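Local coordinates for protein leucine aminopeptidase 2 (Saccharomyces cerevisiae, PDB 2XQ0) that preferentially cleaves amino-terminal residues from di- and tripeptides as a zinc aminopeptidase of the M1 family, with low epoxide hydrolase activity in vitro, at residues A[49-54]-A[111-116]; A[263-268]-A[281-286]; A[516-521]-A[564-569]. All coordinates share one frame; numbering follows the deposited sequence.

Contact 1: residues A[49-54]-A[111-116]; sequences SVTFQL and NFTLNI
The Phe112 ring carries Leu54 on one face: CB stands over it, displaced toward the rim and 4.1 Å from the ring centroid, a CH-pi contact. Leu54 CD1 reaches the same ring at CZ, 3.8 Å away. The Phe52 ring has Val50 CG2 of its own strand over one face, near the rim, and Ile116 CD1 at an edge. Leu114 CD2 meets Phe52 CD2 obliquely.

These rings lie in an antiparallel strand pair of the large sheet of the M1 N-terminal domain. Val50–Ile116, Phe52–Leu114 and Leu54–Phe112 are hydrogen-bonded pairs, each joined by two backbone bonds. Their side chains share the apolar, buried face of the sheet. Leu67 and Leu69 of strand 66-69 cover that face, and Pro156 packs on Val50 and Ile116. Strand 28-40 bonds the far edge of strand 45-56.

The other face is polar and partly exposed, and its non-hydrogen-bonded pairs are Thr51–Asn115 and Gln53–Thr113. With Asn115 CG anti to the backbone N (chi1 -177°), the amide is carried toward the neighbouring strand, where ND2 donates to Thr51 OG1 at 2.7 Å. That hydroxyl oxygen lies in the amide plane. The same nitrogen makes a weak bond to Ser49 OG, so one amide links two hydroxyls of the neighbouring strand. The methyls Thr51 CG2 and Thr113 CG2 are pressed together at 3.4 Å, closer than two methyls normally pack. Gln53 bends at chi2 and lies alongside Thr113. Thr113 OG1 donates to Gln53 OE1 at 2.7 Å, the donor lying 29° out of the plane of the Gln53 carbonyl, and a water also donates to that OE1 from 3.3 Å.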
ATOM      1  N   SER A  49      17.890 -21.820  -2.442  1.00 29.95           N
ATOM      2  CA  SER A  49      17.652 -22.343  -1.120  1.00 28.86           C
ATOM      3  C   SER A  49      17.561 -21.222  -0.100  1.00 28.61           C
ATOM      4  O   SER A  49      18.106 -20.145  -0.300  1.00 30.71           O
ATOM      5  CB  SER A  49      18.756 -23.322  -0.742  1.00 31.95           C
ATOM      6  OG  SER A  49      19.932 -22.628  -0.382  1.00 35.97           O
ATOM      7  N   VAL A  50      16.842 -21.486   0.984  1.00 26.16           N
ATOM      8  CA  VAL A  50      16.773 -20.575   2.103  1.00 23.26           C
ATOM      9  C   VAL A  50      17.371 -21.270   3.305  1.00 30.47           C
ATOM     10  O   VAL A  50      17.124 -22.461   3.546  1.00 27.15           O
ATOM     11  CB  VAL A  50      15.330 -20.087   2.413  1.00 27.68           C
ATOM     12  CG1 VAL A  50      14.347 -21.255   2.586  1.00 28.43           C
ATOM     13  CG2 VAL A  50      15.321 -19.197   3.666  1.00 20.26           C
ATOM     14  N   THR A  51      18.196 -20.542   4.041  1.00 26.78           N
ATOM     15  CA  THR A  51      18.804 -21.096   5.243  1.00 29.39           C
ATOM     16  C   THR A  51      18.392 -20.249   6.442  1.00 28.15           C
ATOM     17  O   THR A  51      18.572 -19.039   6.439  1.00 29.27           O
ATOM     18  CB  THR A  51      20.345 -21.107   5.142  1.00 34.14           C
ATOM     19  OG1 THR A  51      20.748 -21.763   3.937  1.00 37.01           O
ATOM     20  CG2 THR A  51      20.955 -21.825   6.334  1.00 28.64           C
ATOM     21  N   PHE A  52      17.825 -20.895   7.450  1.00 21.36           N
ATOM     22  CA  PHE A  52      17.455 -20.248   8.703  1.00 24.41           C
ATOM     23  C   PHE A  52      18.382 -20.715   9.816  1.00 28.80           C
ATOM     24  O   PHE A  52      18.667 -21.920   9.948  1.00 32.27           O
ATOM     25  CB  PHE A  52      16.039 -20.639   9.119  1.00 29.33           C
ATOM     26  CG  PHE A  52      14.979 -20.259   8.125  1.00 33.22           C
ATOM     27  CD1 PHE A  52      14.506 -18.960   8.058  1.00 27.98           C
ATOM     28  CD2 PHE A  52      14.430 -21.211   7.281  1.00 29.89           C
ATOM     29  CE1 PHE A  52      13.514 -18.620   7.166  1.00 25.78           C
ATOM     30  CE2 PHE A  52      13.449 -20.872   6.377  1.00 26.20           C
ATOM     31  CZ  PHE A  52      12.992 -19.573   6.319  1.00 34.90           C
ATOM     32  N   GLN A  53      18.824 -19.776  10.640  1.00 26.03           N
ATOM     33  CA  GLN A  53      19.430 -20.120  11.913  1.00 31.31           C
ATOM     34  C   GLN A  53      18.280 -20.017  12.905  1.00 37.83           C
ATOM     35  O   GLN A  53      17.675 -18.951  13.053  1.00 37.09           O
ATOM     36  CB  GLN A  53      20.537 -19.138  12.291  1.00 34.07           C
ATOM     37  CG  GLN A  53      21.592 -18.916  11.232  1.00 49.49           C
ATOM     38  CD  GLN A  53      22.398 -20.153  10.966  1.00 60.54           C
ATOM     39  OE1 GLN A  53      22.584 -20.991  11.854  1.00 62.70           O
ATOM     40  NE2 GLN A  53      22.889 -20.285   9.737  1.00 60.75           N
ATOM     41  N   LEU A  54      17.959 -21.126  13.560  1.00 35.71           N
ATOM     42  CA  LEU A  54      16.798 -21.174  14.447  1.00 34.25           C
ATOM     43  C   LEU A  54      17.159 -21.566  15.870  1.00 34.96           C
ATOM     44  O   LEU A  54      18.212 -22.164  16.116  1.00 41.19           O
ATOM     45  CB  LEU A  54      15.756 -22.158  13.914  1.00 27.26           C
ATOM     46  CG  LEU A  54      15.189 -21.936  12.516  1.00 30.53           C
ATOM     47  CD1 LEU A  54      14.144 -23.010  12.209  1.00 32.78           C
ATOM     48  CD2 LEU A  54      14.591 -20.540  12.404  1.00 30.68           C
ATOM     49  N   ASN A 111      19.807 -24.763  19.338  1.00 45.27           N
ATOM     50  CA  ASN A 111      20.218 -23.954  18.195  1.00 51.62           C
ATOM     51  C   ASN A 111      20.584 -24.848  17.018  1.00 51.86           C
ATOM     52  O   ASN A 111      21.341 -25.812  17.177  1.00 41.89           O
ATOM     53  CB  ASN A 111      21.411 -23.061  18.550  1.00 52.10           C
ATOM     54  CG  ASN A 111      21.022 -21.884  19.409  1.00 53.55           C
ATOM     55  OD1 ASN A 111      20.968 -20.748  18.937  1.00 59.23           O
ATOM     56  ND2 ASN A 111      20.749 -22.146  20.681  1.00 54.17           N
ATOM     57  N   PHE A 112      20.049 -24.535  15.840  1.00 42.49           N
ATOM     58  CA  PHE A 112      20.294 -25.376  14.673  1.00 33.46           C
ATOM     59  C   PHE A 112      20.116 -24.602  13.371  1.00 40.70           C
ATOM     60  O   PHE A 112      19.543 -23.506  13.353  1.00 42.48           O
ATOM     61  CB  PHE A 112      19.424 -26.646  14.711  1.00 38.74           C
ATOM     62  CG  PHE A 112      17.930 -26.386  14.579  1.00 40.98           C
ATOM     63  CD1 PHE A 112      17.294 -26.520  13.353  1.00 34.71           C
ATOM     64  CD2 PHE A 112      17.166 -26.034  15.684  1.00 41.49           C
ATOM     65  CE1 PHE A 112      15.924 -26.309  13.221  1.00 34.27           C
ATOM     66  CE2 PHE A 112      15.788 -25.815  15.564  1.00 41.74           C
ATOM     67  CZ  PHE A 112      15.165 -25.949  14.325  1.00 29.30           C
ATOM     68  N   THR A 113      20.642 -25.166  12.291  1.00 36.54           N
ATOM     69  CA  THR A 113      20.537 -24.557  10.980  1.00 33.67           C
ATOM     70  C   THR A 113      19.605 -25.389  10.115  1.00 34.26           C
ATOM     71  O   THR A 113      19.700 -26.629  10.090  1.00 36.28           O
ATOM     72  CB  THR A 113      21.912 -24.467  10.317  1.00 38.93           C
ATOM     73  OG1 THR A 113      22.755 -23.612  11.099  1.00 40.95           O
ATOM     74  CG2 THR A 113      21.799 -23.903   8.912  1.00 34.21           C
ATOM     75  N   LEU A 114      18.695 -24.700   9.426  1.00 31.35           N
ATOM     76  CA  LEU A 114      17.710 -25.335   8.551  1.00 26.29           C
ATOM     77  C   LEU A 114      17.866 -24.842   7.116  1.00 35.53           C
ATOM     78  O   LEU A 114      17.742 -23.643   6.853  1.00 34.31           O
ATOM     79  CB  LEU A 114      16.302 -25.033   9.050  1.00 28.39           C
ATOM     80  CG  LEU A 114      15.180 -25.378   8.071  1.00 29.63           C
ATOM     81  CD1 LEU A 114      15.174 -26.865   7.768  1.00 32.70           C
ATOM     82  CD2 LEU A 114      13.842 -24.932   8.613  1.00 30.25           C
ATOM     83  N   ASN A 115      18.154 -25.758   6.194  1.00 34.89           N
ATOM     84  CA  ASN A 115      18.268 -25.405   4.784  1.00 30.76           C
ATOM     85  C   ASN A 115      17.200 -26.105   3.947  1.00 33.77           C
ATOM     86  O   ASN A 115      17.017 -27.321   4.030  1.00 30.16           O
ATOM     87  CB  ASN A 115      19.663 -25.731   4.242  1.00 38.11           C
ATOM     88  CG  ASN A 115      19.839 -25.316   2.784  1.00 35.75           C
ATOM     89  OD1 ASN A 115      19.623 -26.108   1.868  1.00 47.79           O
ATOM     90  ND2 ASN A 115      20.233 -24.077   2.569  1.00 32.33           N
ATOM     91  N   ILE A 116      16.488 -25.332   3.140  1.00 27.74           N
ATOM     92  CA  ILE A 116      15.475 -25.891   2.251  1.00 25.59           C
ATOM     93  C   ILE A 116      15.737 -25.453   0.817  1.00 23.84           C
ATOM     94  O   ILE A 116      15.761 -24.254   0.524  1.00 21.74           O
ATOM     95  CB  ILE A 116      14.085 -25.394   2.636  1.00 26.98           C
ATOM     96  CG1 ILE A 116      13.823 -25.628   4.131  1.00 32.60           C
ATOM     97  CG2 ILE A 116      13.022 -26.039   1.749  1.00 23.76           C
ATOM     98  CD1 ILE A 116      12.711 -24.782   4.685  1.00 27.08           C
TER
HETATM   99  O   HOH W   1      21.837 -21.478  14.992  1.00 42.71           O

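Contact 2: residues A[263-268]-A[281-286]; sequences DILVNV and MTFATP
Leu265 meets Phe283 on one face of a short parallel strand pair in the catalytic domain, and Met281 at the start of that pair. Its CB lies 3.8 Å from Met281 SD. CG, anti to the backbone N (chi1 169°), runs out on the side of Phe283. From it CD2 stands over the centre of the Phe283 ring, 3.8 Å from the centroid and 7° off the normal, a CH-pi contact. Asn267 ND2 approaches that ring obliquely, 3.3 Å from Phe283 CD2, with amide and ring planes 76° apart. The amide's OD1 is bonded to Tyr141 OH. Met281 bends at chi2 and chi3, and its CE rests 3.7 Å from Asp263 CB.

Four backbone bonds alternate between the strands. Leu265 N donates to Thr282 O at 2.7 Å, and Leu265 O accepts from Ala284 N. Ile264 CG2 touches Ala284 CB at 3.9 Å on the other face, where Val266 CG1 also packs on Pro286.

Thr282 lies beside the active-site Glu302 of the zinc-binding helix 297-311, and its OG1 bonds Tyr262 OH. Strand 264-266 is flanked by strand 223-227, and strand 282-284 by strand 275-276, part of the substrate-binding segment 272-277. Helix 229-239 covers Ile264 and Val266.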
ATOM      1  N   ASP A 263      16.022   4.338  -0.712  1.00 20.56           N
ATOM      2  CA  ASP A 263      16.045   4.286  -2.165  1.00 21.90           C
ATOM      3  C   ASP A 263      14.651   4.021  -2.691  1.00 23.08           C
ATOM      4  O   ASP A 263      13.806   3.502  -1.974  1.00 22.26           O
ATOM      5  CB  ASP A 263      16.987   3.177  -2.639  1.00 15.60           C
ATOM      6  CG  ASP A 263      18.446   3.478  -2.337  1.00 31.09           C
ATOM      7  OD1 ASP A 263      18.796   4.656  -2.062  1.00 25.85           O
ATOM      8  OD2 ASP A 263      19.251   2.531  -2.408  1.00 32.87           O
ATOM      9  N   ILE A 264      14.423   4.380  -3.950  1.00 18.62           N
ATOM     10  CA  ILE A 264      13.135   4.175  -4.601  1.00 18.02           C
ATOM     11  C   ILE A 264      13.298   3.416  -5.923  1.00 21.18           C
ATOM     12  O   ILE A 264      14.114   3.795  -6.753  1.00 22.44           O
ATOM     13  CB  ILE A 264      12.453   5.520  -4.862  1.00 13.58           C
ATOM     14  CG1 ILE A 264      12.260   6.275  -3.545  1.00 17.21           C
ATOM     15  CG2 ILE A 264      11.102   5.322  -5.628  1.00 15.69           C
ATOM     16  CD1 ILE A 264      11.867   7.722  -3.725  1.00 22.22           C
ATOM     17  N   LEU A 265      12.532   2.336  -6.103  1.00 20.21           N
ATOM     18  CA  LEU A 265      12.445   1.646  -7.388  1.00 20.03           C
ATOM     19  C   LEU A 265      11.180   2.102  -8.087  1.00 26.53           C
ATOM     20  O   LEU A 265      10.092   1.885  -7.568  1.00 20.05           O
ATOM     21  CB  LEU A 265      12.365   0.118  -7.192  1.00 16.03           C
ATOM     22  CG  LEU A 265      12.015  -0.689  -8.448  1.00 21.61           C
ATOM     23  CD1 LEU A 265      13.112  -0.573  -9.465  1.00 20.21           C
ATOM     24  CD2 LEU A 265      11.751  -2.182  -8.124  1.00 21.61           C
ATOM     25  N   VAL A 266      11.309   2.746  -9.249  1.00 22.01           N
ATOM     26  CA  VAL A 266      10.131   3.148 -10.004  1.00 22.00           C
ATOM     27  C   VAL A 266       9.842   2.022 -10.968  1.00 26.94           C
ATOM     28  O   VAL A 266      10.585   1.795 -11.925  1.00 27.20           O
ATOM     29  CB  VAL A 266      10.300   4.494 -10.748  1.00 22.08           C
ATOM     30  CG1 VAL A 266       9.098   4.747 -11.633  1.00 23.03           C
ATOM     31  CG2 VAL A 266      10.464   5.648  -9.738  1.00 20.05           C
ATOM     32  N   ASN A 267       8.774   1.283 -10.680  1.00 23.84           N
ATOM     33  CA  ASN A 267       8.530   0.015 -11.348  1.00 26.24           C
ATOM     34  C   ASN A 267       7.990   0.145 -12.765  1.00 25.97           C
ATOM     35  O   ASN A 267       7.719   1.254 -13.242  1.00 24.61           O
ATOM     36  CB  ASN A 267       7.573  -0.826 -10.508  1.00 23.68           C
ATOM     37  CG  ASN A 267       8.260  -1.993  -9.842  1.00 37.67           C
ATOM     38  OD1 ASN A 267       9.104  -2.655 -10.440  1.00 31.65           O
ATOM     39  ND2 ASN A 267       7.891  -2.261  -8.600  1.00 52.26           N
ATOM     40  N   VAL A 268       7.826  -1.004 -13.417  1.00 24.04           N
ATOM     41  CA  VAL A 268       7.210  -1.089 -14.740  1.00 31.07           C
ATOM     42  C   VAL A 268       5.748  -0.653 -14.674  1.00 31.52           C
ATOM     43  O   VAL A 268       5.142  -0.631 -13.604  1.00 26.75           O
ATOM     44  CB  VAL A 268       7.315  -2.530 -15.331  1.00 31.43           C
ATOM     45  CG1 VAL A 268       8.771  -2.892 -15.594  1.00 33.87           C
ATOM     46  CG2 VAL A 268       6.681  -3.545 -14.392  1.00 27.79           C
ATOM     47  N   MET A 281      14.273  -0.216  -0.158  1.00 19.79           N
ATOM     48  CA  MET A 281      13.896  -0.149  -1.570  1.00 23.20           C
ATOM     49  C   MET A 281      12.397  -0.026  -1.722  1.00 22.56           C
ATOM     50  O   MET A 281      11.722  -1.004  -1.967  1.00 20.17           O
ATOM     51  CB  MET A 281      14.399  -1.377  -2.351  1.00 18.52           C
ATOM     52  CG  MET A 281      14.333  -1.258  -3.888  1.00 21.97           C
ATOM     53  SD  MET A 281      15.195   0.171  -4.611  1.00 29.13           S
ATOM     54  CE  MET A 281      16.885  -0.202  -4.102  1.00 23.49           C
ATOM     55  N   THR A 282      11.885   1.184  -1.569  1.00 17.78           N
ATOM     56  CA  THR A 282      10.473   1.452  -1.807  1.00 14.68           C
ATOM     57  C   THR A 282      10.132   1.119  -3.259  1.00 18.46           C
ATOM     58  O   THR A 282      10.844   1.520  -4.172  1.00 24.27           O
ATOM     59  CB  THR A 282      10.190   2.952  -1.509  1.00 17.99           C
ATOM     60  OG1 THR A 282      10.169   3.136  -0.090  1.00 22.09           O
ATOM     61  CG2 THR A 282       8.841   3.386  -2.088  1.00 23.61           C
ATOM     62  N   PHE A 283       9.051   0.375  -3.475  1.00 15.70           N
ATOM     63  CA  PHE A 283       8.586   0.081  -4.818  1.00 15.27           C
ATOM     64  C   PHE A 283       7.552   1.135  -5.132  1.00 25.16           C
ATOM     65  O   PHE A 283       6.655   1.379  -4.332  1.00 26.05           O
ATOM     66  CB  PHE A 283       7.947  -1.305  -4.907  1.00 19.47           C
ATOM     67  CG  PHE A 283       8.925  -2.436  -5.002  1.00 19.02           C
ATOM     68  CD1 PHE A 283      10.161  -2.371  -4.380  1.00 25.36           C
ATOM     69  CD2 PHE A 283       8.590  -3.590  -5.700  1.00 25.51           C
ATOM     70  CE1 PHE A 283      11.061  -3.426  -4.467  1.00 37.78           C
ATOM     71  CE2 PHE A 283       9.481  -4.648  -5.791  1.00 27.12           C
ATOM     72  CZ  PHE A 283      10.722  -4.565  -5.175  1.00 33.59           C
ATOM     73  N   ALA A 284       7.689   1.792  -6.278  1.00 19.59           N
ATOM     74  CA  ALA A 284       6.768   2.869  -6.632  1.00 21.23           C
ATOM     75  C   ALA A 284       6.170   2.712  -8.038  1.00 30.18           C
ATOM     76  O   ALA A 284       6.820   2.176  -8.935  1.00 26.38           O
ATOM     77  CB  ALA A 284       7.470   4.218  -6.494  1.00 22.91           C
ATOM     78  N   THR A 285       4.924   3.162  -8.206  1.00 26.85           N
ATOM     79  CA  THR A 285       4.250   3.216  -9.507  1.00 21.74           C
ATOM     80  C   THR A 285       4.833   4.362 -10.339  1.00 23.76           C
ATOM     81  O   THR A 285       5.098   5.448  -9.818  1.00 28.07           O
ATOM     82  CB  THR A 285       2.710   3.419  -9.338  1.00 27.06           C
ATOM     83  OG1 THR A 285       2.072   3.551 -10.614  1.00 32.43           O
ATOM     84  CG2 THR A 285       2.401   4.658  -8.491  1.00 28.87           C
ATOM     85  N   PRO A 286       5.056   4.117 -11.633  1.00 23.18           N
ATOM     86  CA  PRO A 286       5.523   5.175 -12.541  1.00 25.96           C
ATOM     87  C   PRO A 286       4.486   6.276 -12.716  1.00 25.85           C
ATOM     88  O   PRO A 286       4.821   7.354 -13.195  1.00 32.16           O
ATOM     89  CB  PRO A 286       5.714   4.453 -13.880  1.00 27.39           C
ATOM     90  CG  PRO A 286       5.544   3.011 -13.608  1.00 32.68           C
ATOM     91  CD  PRO A 286       4.831   2.834 -12.319  1.00 25.57           C
TER

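Contact 3: residues A[516-521]-A[564-569]; sequences ETLTQN and FKFQIF
Lys565 reaches across to Glu516 with its chain extended. CG is anti to the backbone N (chi1 -176°), and NZ lies 3.3 Å from Glu516 OE1. This is a salt bridge with a weak hydrogen bond. Lys562 forms a second, long and weak ion pair with the same oxygen.

Phe566 comes next. Thr519 CG2 lies at its ring edge, near the ring plane. Leu518 CB approaches Phe566 CD1 obliquely at 4.2 Å.

Phe569, one turn on, offers a ring face. Thr519 CB sits over its centre, 3.8 Å from the centroid and 11° off the normal, a CH-pi contact. The two side chains cross at about a right angle. Thr519 OG1 donates to Glu516 O at 2.8 Å, in the carbonyl plane and on a lone pair. That oxygen also accepts from Gln520 N. The first helix then closes in a Schellman motif, with Asn521 at positive phi.

The contact joins helices 508-519 and 557-569 in the helical C-terminal domain, away from the zinc and the substrate-binding residues. Helix 469-484 packs on Leu518. Helix 537-546 touches both Leu518 and Phe566, and Trp533 meets the Phe566 ring edge-to-face.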
ATOM      1  N   GLU A 516     -14.050  15.150  -8.965  1.00 40.11           N
ATOM      2  CA  GLU A 516     -14.817  14.241  -8.118  1.00 43.57           C
ATOM      3  C   GLU A 516     -16.166  14.874  -7.748  1.00 48.61           C
ATOM      4  O   GLU A 516     -17.225  14.317  -8.075  1.00 50.28           O
ATOM      5  CB  GLU A 516     -14.000  13.840  -6.876  1.00 43.93           C
ATOM      6  CG  GLU A 516     -14.728  12.994  -5.845  1.00 41.76           C
ATOM      7  CD  GLU A 516     -15.109  11.611  -6.359  1.00 64.68           C
ATOM      8  OE1 GLU A 516     -15.185  11.418  -7.594  1.00 73.50           O
ATOM      9  OE2 GLU A 516     -15.336  10.708  -5.521  1.00 68.64           O
ATOM     10  N   THR A 517     -16.123  16.044  -7.103  1.00 44.77           N
ATOM     11  CA  THR A 517     -17.333  16.767  -6.680  1.00 42.69           C
ATOM     12  C   THR A 517     -18.347  16.948  -7.821  1.00 42.83           C
ATOM     13  O   THR A 517     -19.549  16.843  -7.611  1.00 49.37           O
ATOM     14  CB  THR A 517     -16.980  18.140  -6.035  1.00 40.57           C
ATOM     15  OG1 THR A 517     -16.030  17.950  -4.974  1.00 41.78           O
ATOM     16  CG2 THR A 517     -18.228  18.836  -5.480  1.00 34.80           C
ATOM     17  N   LEU A 518     -17.862  17.199  -9.032  1.00 39.67           N
ATOM     18  CA  LEU A 518     -18.737  17.332 -10.194  1.00 39.84           C
ATOM     19  C   LEU A 518     -19.532  16.067 -10.510  1.00 50.64           C
ATOM     20  O   LEU A 518     -20.711  16.142 -10.865  1.00 51.97           O
ATOM     21  CB  LEU A 518     -17.939  17.732 -11.433  1.00 38.04           C
ATOM     22  CG  LEU A 518     -17.429  19.166 -11.469  1.00 40.94           C
ATOM     23  CD1 LEU A 518     -16.525  19.350 -12.677  1.00 44.88           C
ATOM     24  CD2 LEU A 518     -18.594  20.155 -11.489  1.00 35.96           C
ATOM     25  N   THR A 519     -18.887  14.905 -10.425  1.00 51.70           N
ATOM     26  CA  THR A 519     -19.595  13.646 -10.656  1.00 52.09           C
ATOM     27  C   THR A 519     -20.526  13.334  -9.478  1.00 55.95           C
ATOM     28  O   THR A 519     -21.512  12.613  -9.627  1.00 64.98           O
ATOM     29  CB  THR A 519     -18.632  12.466 -10.911  1.00 50.58           C
ATOM     30  OG1 THR A 519     -17.907  12.167  -9.713  1.00 45.17           O
ATOM     31  CG2 THR A 519     -17.649  12.802 -12.042  1.00 51.81           C
ATOM     32  N   GLN A 520     -20.206  13.890  -8.313  1.00 54.09           N
ATOM     33  CA  GLN A 520     -21.129  13.911  -7.183  1.00 62.91           C
ATOM     34  C   GLN A 520     -22.181  14.996  -7.420  1.00 66.25           C
ATOM     35  O   GLN A 520     -23.038  15.254  -6.568  1.00 60.56           O
ATOM     36  CB  GLN A 520     -20.372  14.211  -5.893  1.00 67.54           C
ATOM     37  CG  GLN A 520     -19.287  13.208  -5.563  1.00 74.02           C
ATOM     38  CD  GLN A 520     -19.815  12.050  -4.754  1.00 83.12           C
ATOM     39  OE1 GLN A 520     -20.755  12.204  -3.976  1.00 88.76           O
ATOM     40  NE2 GLN A 520     -19.209  10.878  -4.926  1.00 83.91           N
ATOM     41  N   ASN A 521     -22.098  15.632  -8.586  1.00 69.47           N
ATOM     42  CA  ASN A 521     -22.970  16.749  -8.949  1.00 71.18           C
ATOM     43  C   ASN A 521     -23.091  17.828  -7.876  1.00 65.57           C
ATOM     44  O   ASN A 521     -24.192  18.264  -7.547  1.00 60.88           O
ATOM     45  CB  ASN A 521     -24.350  16.246  -9.376  1.00 75.24           C
ATOM     46  CG  ASN A 521     -24.307  15.475 -10.679  1.00 84.10           C
ATOM     47  OD1 ASN A 521     -23.570  15.828 -11.598  1.00 81.62           O
ATOM     48  ND2 ASN A 521     -25.094  14.412 -10.763  1.00 93.88           N
ATOM     49  N   PHE A 564     -11.253  11.540 -17.410  1.00 49.08           N
ATOM     50  CA  PHE A 564     -11.939  10.458 -18.107  1.00 53.75           C
ATOM     51  C   PHE A 564     -13.274  10.127 -17.443  1.00 52.82           C
ATOM     52  O   PHE A 564     -14.293   9.970 -18.124  1.00 50.90           O
ATOM     53  CB  PHE A 564     -11.045   9.227 -18.204  1.00 54.19           C
ATOM     54  CG  PHE A 564     -10.109   9.258 -19.372  1.00 56.28           C
ATOM     55  CD1 PHE A 564     -10.602   9.341 -20.665  1.00 65.53           C
ATOM     56  CD2 PHE A 564      -8.743   9.189 -19.188  1.00 47.32           C
ATOM     57  CE1 PHE A 564      -9.745   9.363 -21.749  1.00 64.52           C
ATOM     58  CE2 PHE A 564      -7.881   9.204 -20.277  1.00 46.93           C
ATOM     59  CZ  PHE A 564      -8.380   9.292 -21.550  1.00 56.24           C
ATOM     60  N   LYS A 565     -13.271  10.055 -16.113  1.00 49.95           N
ATOM     61  CA  LYS A 565     -14.478   9.722 -15.366  1.00 54.69           C
ATOM     62  C   LYS A 565     -15.561  10.792 -15.535  1.00 55.04           C
ATOM     63  O   LYS A 565     -16.737  10.476 -15.740  1.00 58.21           O
ATOM     64  CB  LYS A 565     -14.151   9.507 -13.889  1.00 53.68           C
ATOM     65  CG  LYS A 565     -15.330   9.055 -13.048  1.00 51.09           C
ATOM     66  CD  LYS A 565     -14.962   9.064 -11.574  1.00 49.03           C
ATOM     67  CE  LYS A 565     -16.072   8.502 -10.719  1.00 53.55           C
ATOM     68  NZ  LYS A 565     -15.782   8.623  -9.262  1.00 52.96           N
ATOM     69  N   PHE A 566     -15.179  12.063 -15.463  1.00 49.18           N
ATOM     70  CA  PHE A 566     -16.165  13.109 -15.727  1.00 41.08           C
ATOM     71  C   PHE A 566     -16.732  12.941 -17.126  1.00 54.51           C
ATOM     72  O   PHE A 566     -17.935  13.099 -17.338  1.00 56.25           O
ATOM     73  CB  PHE A 566     -15.586  14.505 -15.601  1.00 43.11           C
ATOM     74  CG  PHE A 566     -16.544  15.583 -16.027  1.00 46.19           C
ATOM     75  CD1 PHE A 566     -17.620  15.931 -15.214  1.00 43.99           C
ATOM     76  CD2 PHE A 566     -16.382  16.239 -17.239  1.00 49.57           C
ATOM     77  CE1 PHE A 566     -18.510  16.932 -15.599  1.00 45.59           C
ATOM     78  CE2 PHE A 566     -17.271  17.241 -17.631  1.00 49.24           C
ATOM     79  CZ  PHE A 566     -18.335  17.584 -16.809  1.00 43.21           C
ATOM     80  N   GLN A 567     -15.855  12.628 -18.078  1.00 55.17           N
ATOM     81  CA  GLN A 567     -16.265  12.433 -19.459  1.00 55.92           C
ATOM     82  C   GLN A 567     -17.288  11.310 -19.560  1.00 60.44           C
ATOM     83  O   GLN A 567     -18.239  11.398 -20.344  1.00 63.16           O
ATOM     84  CB  GLN A 567     -15.053  12.152 -20.351  1.00 50.82           C
ATOM     85  CG  GLN A 567     -14.270  13.402 -20.726  1.00 58.20           C
ATOM     86  CD  GLN A 567     -13.014  13.092 -21.517  1.00 66.34           C
ATOM     87  OE1 GLN A 567     -12.734  11.936 -21.832  1.00 76.16           O
ATOM     88  NE2 GLN A 567     -12.246  14.126 -21.838  1.00 64.17           N
ATOM     89  N   ILE A 568     -17.101  10.268 -18.755  1.00 53.48           N
ATOM     90  CA  ILE A 568     -18.011   9.121 -18.760  1.00 59.12           C
ATOM     91  C   ILE A 568     -19.347   9.471 -18.101  1.00 59.90           C
ATOM     92  O   ILE A 568     -20.412   9.182 -18.641  1.00 58.13           O
ATOM     93  CB  ILE A 568     -17.393   7.895 -18.050  1.00 61.55           C
ATOM     94  CG1 ILE A 568     -16.133   7.423 -18.787  1.00 58.39           C
ATOM     95  CG2 ILE A 568     -18.408   6.768 -17.947  1.00 67.71           C
ATOM     96  CD1 ILE A 568     -16.343   7.194 -20.269  1.00 55.43           C
ATOM     97  N   PHE A 569     -19.271  10.093 -16.930  1.00 60.73           N
ATOM     98  CA  PHE A 569     -20.456  10.550 -16.207  1.00 58.67           C
ATOM     99  C   PHE A 569     -21.298  11.493 -17.069  1.00 68.56           C
ATOM    100  O   PHE A 569     -22.517  11.589 -16.899  1.00 68.56           O
ATOM    101  CB  PHE A 569     -20.046  11.232 -14.895  1.00 49.77           C
ATOM    102  CG  PHE A 569     -20.112  10.329 -13.694  1.00 57.37           C
ATOM    103  CD1 PHE A 569     -19.132   9.367 -13.476  1.00 62.23           C
ATOM    104  CD2 PHE A 569     -21.156  10.437 -12.783  1.00 57.54           C
ATOM    105  CE1 PHE A 569     -19.192   8.534 -12.371  1.00 57.18           C
ATOM    106  CE2 PHE A 569     -21.221   9.605 -11.676  1.00 53.97           C
ATOM    107  CZ  PHE A 569     -20.242   8.649 -11.470  1.00 55.71           C
TER

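How the contacts relate
The three contacts follow one another along the chain, and none nests in or crosses another. Contact 1 comes first. It closes a loop of 56 residues containing strand but no helix, and ties neighbouring strands of the N-terminal sheet. Contact 2 closes a short loop of 12 residues, which includes the substrate-binding residues 272-277, in the catalytic domain near the zinc. Contact 3 closes a loop of 42 residues, about half of them helical and none in strands, in the C-terminal domain. The centres of contacts 1 and 2 are about 31 Å apart, and those of 2 and 3 about 30 Å. Contacts 1 and 3 lie on opposite sides of the chain's centre.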